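Local coordinates for beta-N-acetylhexosaminidase (Beutenbergia cavernae, PDB 5BU9), which probably hydrolyses terminal non-reducing N-acetyl-D-hexosamine residues from N-acetyl-beta-D-hexosaminides, as a member of glycoside hydrolase family 3, at residues D95-A99 against L100-A104; G157-A160 against E161-A164. All coordinates share one frame; numbering follows the deposited sequence.

Contact 1 of 2, residues D95-A99 against L100-A104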
# COMPACT_ATOMS: atom_id res chain seq x y z
N ASP A 95 7.44 9.98 18.36
CA ASP A 95 7.31 10.99 17.32
C ASP A 95 8.40 10.66 16.31
O ASP A 95 9.57 10.98 16.52
CB ASP A 95 7.44 12.43 17.85
CG ASP A 95 6.25 12.86 18.73
OD1 ASP A 95 5.08 12.66 18.31
OD2 ASP A 95 6.47 13.41 19.84
N ILE A 96 7.99 10.01 15.22
CA ILE A 96 8.89 9.50 14.21
C ILE A 96 9.33 10.63 13.28
O ILE A 96 8.49 11.34 12.77
CB ILE A 96 8.22 8.39 13.43
CG1 ILE A 96 7.65 7.33 14.39
CG2 ILE A 96 9.20 7.75 12.49
CD1 ILE A 96 6.80 6.24 13.69
N PRO A 97 10.64 10.80 13.06
CA PRO A 97 11.15 11.85 12.16
C PRO A 97 10.76 11.61 10.69
O PRO A 97 10.29 10.53 10.37
CB PRO A 97 12.68 11.77 12.35
CG PRO A 97 12.95 10.51 13.10
CD PRO A 97 11.72 10.15 13.83
N THR A 98 10.91 12.63 9.84
CA THR A 98 10.67 12.51 8.41
C THR A 98 11.62 11.43 7.89
O THR A 98 12.67 11.21 8.50
CB THR A 98 10.94 13.83 7.64
OG1 THR A 98 12.32 14.20 7.79
CG2 THR A 98 10.08 14.96 8.18
N ALA A 99 11.25 10.76 6.80
CA ALA A 99 12.14 9.80 6.16
C ALA A 99 13.44 10.49 5.76
O ALA A 99 14.50 9.86 5.73
CB ALA A 99 11.47 9.16 4.92
N LEU A 100 13.37 11.79 5.47
CA LEU A 100 14.58 12.50 5.04
C LEU A 100 15.57 12.52 6.20
O LEU A 100 16.75 12.19 6.02
CB LEU A 100 14.27 13.91 4.55
CG LEU A 100 15.50 14.73 4.14
CD1 LEU A 100 16.34 14.00 3.08
CD2 LEU A 100 15.11 16.11 3.65
N ASP A 101 15.07 12.90 7.39
CA ASP A 101 15.87 12.81 8.62
C ASP A 101 16.35 11.38 8.87
O ASP A 101 17.51 11.16 9.20
CB ASP A 101 15.08 13.31 9.83
CG ASP A 101 14.97 14.82 9.88
OD1 ASP A 101 15.66 15.51 9.11
OD2 ASP A 101 14.18 15.32 10.70
N GLN A 102 15.46 10.40 8.68
CA GLN A 102 15.84 9.00 8.84
C GLN A 102 17.00 8.65 7.90
O GLN A 102 17.89 7.87 8.25
CB GLN A 102 14.64 8.07 8.59
CG GLN A 102 13.53 8.14 9.65
CD GLN A 102 12.30 7.33 9.24
OE1 GLN A 102 12.41 6.20 8.76
NE2 GLN A 102 11.13 7.92 9.41
N GLY A 103 17.00 9.24 6.71
CA GLY A 103 18.09 9.03 5.76
C GLY A 103 19.47 9.50 6.20
O GLY A 103 20.48 9.10 5.64
N ALA A 104 19.53 10.36 7.22
CA ALA A 104 20.81 10.86 7.71
C ALA A 104 21.39 9.97 8.83
O ALA A 104 22.52 10.18 9.27
CB ALA A 104 20.66 12.29 8.20

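Contact 2 of 2, residues G157-A160 against E161-A164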
# COMPACT_ATOMS: atom_id res chain seq x y z
N GLY A 157 16.43 9.96 0.47
CA GLY A 157 17.60 10.52 -0.19
C GLY A 157 17.41 10.62 -1.71
O GLY A 157 16.30 10.53 -2.21
N TYR A 158 18.51 10.76 -2.45
CA TYR A 158 18.47 11.29 -3.80
C TYR A 158 19.22 10.40 -4.78
O TYR A 158 19.54 10.81 -5.88
CB TYR A 158 19.05 12.71 -3.82
CG TYR A 158 18.36 13.54 -2.79
CD1 TYR A 158 17.10 14.04 -3.03
CD2 TYR A 158 18.94 13.78 -1.55
CE1 TYR A 158 16.41 14.77 -2.09
CE2 TYR A 158 18.25 14.53 -0.58
CZ TYR A 158 16.98 15.01 -0.86
OH TYR A 158 16.28 15.75 0.05
N ASP A 159 19.50 9.18 -4.33
CA ASP A 159 20.09 8.14 -5.16
C ASP A 159 19.67 6.74 -4.67
O ASP A 159 19.23 6.57 -3.52
CB ASP A 159 21.62 8.25 -5.16
CG ASP A 159 22.20 8.25 -3.76
OD1 ASP A 159 22.36 7.14 -3.18
OD2 ASP A 159 22.46 9.35 -3.24
N ALA A 160 19.83 5.76 -5.55
CA ALA A 160 19.34 4.41 -5.27
C ALA A 160 20.04 3.78 -4.07
O ALA A 160 19.42 3.02 -3.33
CB ALA A 160 19.50 3.55 -6.49
N GLU A 161 21.31 4.08 -3.86
CA GLU A 161 22.04 3.40 -2.80
C GLU A 161 21.62 3.88 -1.40
O GLU A 161 21.40 3.08 -0.50
CB GLU A 161 23.54 3.58 -2.99
CG GLU A 161 24.38 2.82 -1.97
CD GLU A 161 25.78 3.41 -1.76
OE1 GLU A 161 26.14 4.38 -2.48
OE2 GLU A 161 26.52 2.90 -0.88
N THR A 162 21.50 5.19 -1.23
CA THR A 162 21.07 5.76 0.04
C THR A 162 19.66 5.31 0.38
O THR A 162 19.39 4.85 1.48
CB THR A 162 21.11 7.32 0.00
OG1 THR A 162 22.38 7.75 -0.51
CG2 THR A 162 20.90 7.90 1.37
N VAL A 163 18.76 5.45 -0.59
CA VAL A 163 17.38 5.06 -0.41
C VAL A 163 17.26 3.59 -0.06
O VAL A 163 16.55 3.23 0.87
CB VAL A 163 16.54 5.41 -1.66
CG1 VAL A 163 15.15 4.74 -1.64
CG2 VAL A 163 16.40 6.94 -1.76
N ALA A 164 17.95 2.73 -0.82
CA ALA A 164 17.96 1.30 -0.54
C ALA A 164 18.42 0.96 0.88
O ALA A 164 17.75 0.21 1.58
CB ALA A 164 18.83 0.59 -1.51

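Contact 1 of 2, residues D95-A99 against L100-A104
Gln102 folds its side chain back over the turn that starts its own helix and sets its amide against the backbone of Pro97. CG stands anti to the carbonyl carbon (chi1 -69°) and the chain runs extended from there, which carries NE2 to 2.9 Å from Pro97 O. That oxygen lies almost in the amide plane of Gln102, yet the nitrogen itself sits above the Pro97 carbonyl plane, about 40° out of it. The same NE2 also donates to Glu81 O, and the methyl CG2 of Ile96 packs 3.6 Å from it, so the nitrogen of this buried residue has two carbonyl acceptors, with a methyl group beside it. Glutamine suits this place because it can donate twice. Thr98 is the N-cap of helix 99-102: its OG1 accepts from Asp101 N at 3.1 Å, with a nearly straight N-H...O angle of 170°, while its carbonyl O takes Gln102 N at 2.9 Å. The short threonine side chain, with OG1 between the backbone N and the carbonyl carbon, can reach the N-H three residues on. Asp101 slants across the threonine, its CG 3.4 Å from OG1, and CB of Asp101 rests 3.8 Å from CB of Pro97.

Contact 2 of 2, residues G157-A160 against E161-A164
An N-cap opens helix 160-176, one of the helices of the family 3 TIM-barrel domain, and Asp159 supplies it. Its chi1 of 54° places CG between the backbone N and the carbonyl carbon, which swings the carboxylate back over the first turn. OD1 then accepts twice from one residue: Thr162 N at 2.9 Å and Thr162 OG1 at 2.7 Å. Both donors come to the syn side of OD1 and from the same face of the carboxylate, the N-H 29° out of its plane and the hydroxyl 21°. The two bonds limit how far the carboxylate can turn, and a negative charge at this end is likely to be favoured by the helix dipole. The hydroxyl of Thr162 lies beside its own backbone N, which lets one oxygen serve both. Were Asp159 replaced by an alanine, Thr162 N and OG1 would probably lose their shared acceptor, and the hydroxyl would be freer to turn. Gly157 fits because a CB there would clash with CG2 of Thr162. Small Ala160 and Ala164 suit the side facing helix 212-222, and Val163 is buried, its side chain against Met134, Val136 and Ala216. Its N donates to Asp159 O at 3.2 Å, while its methyl CG2 lies 3.6 Å from Gly157 O.

Contact 1 comes first along the chain and is complete well before contact 2 begins, and both fall within the glycoside hydrolase family 3 N-terminal domain. Their centres lie about 14 Å apart, each about 20 Å from the centre of the chain and on the same side of it. Each is the start of a helix: the short helix 99-102, reached from strand 85-86, and the long helix 160-176, which follows strand 128-129 and precedes strand 180-186 in the sheet. They meet directly where CD1 of Leu100 packs 3.5 Å from Tyr158 OH, so a leucine of helix 99-102 packs against the tyrosine of the loop that leads into helix 160-176, towards the outside of the domain.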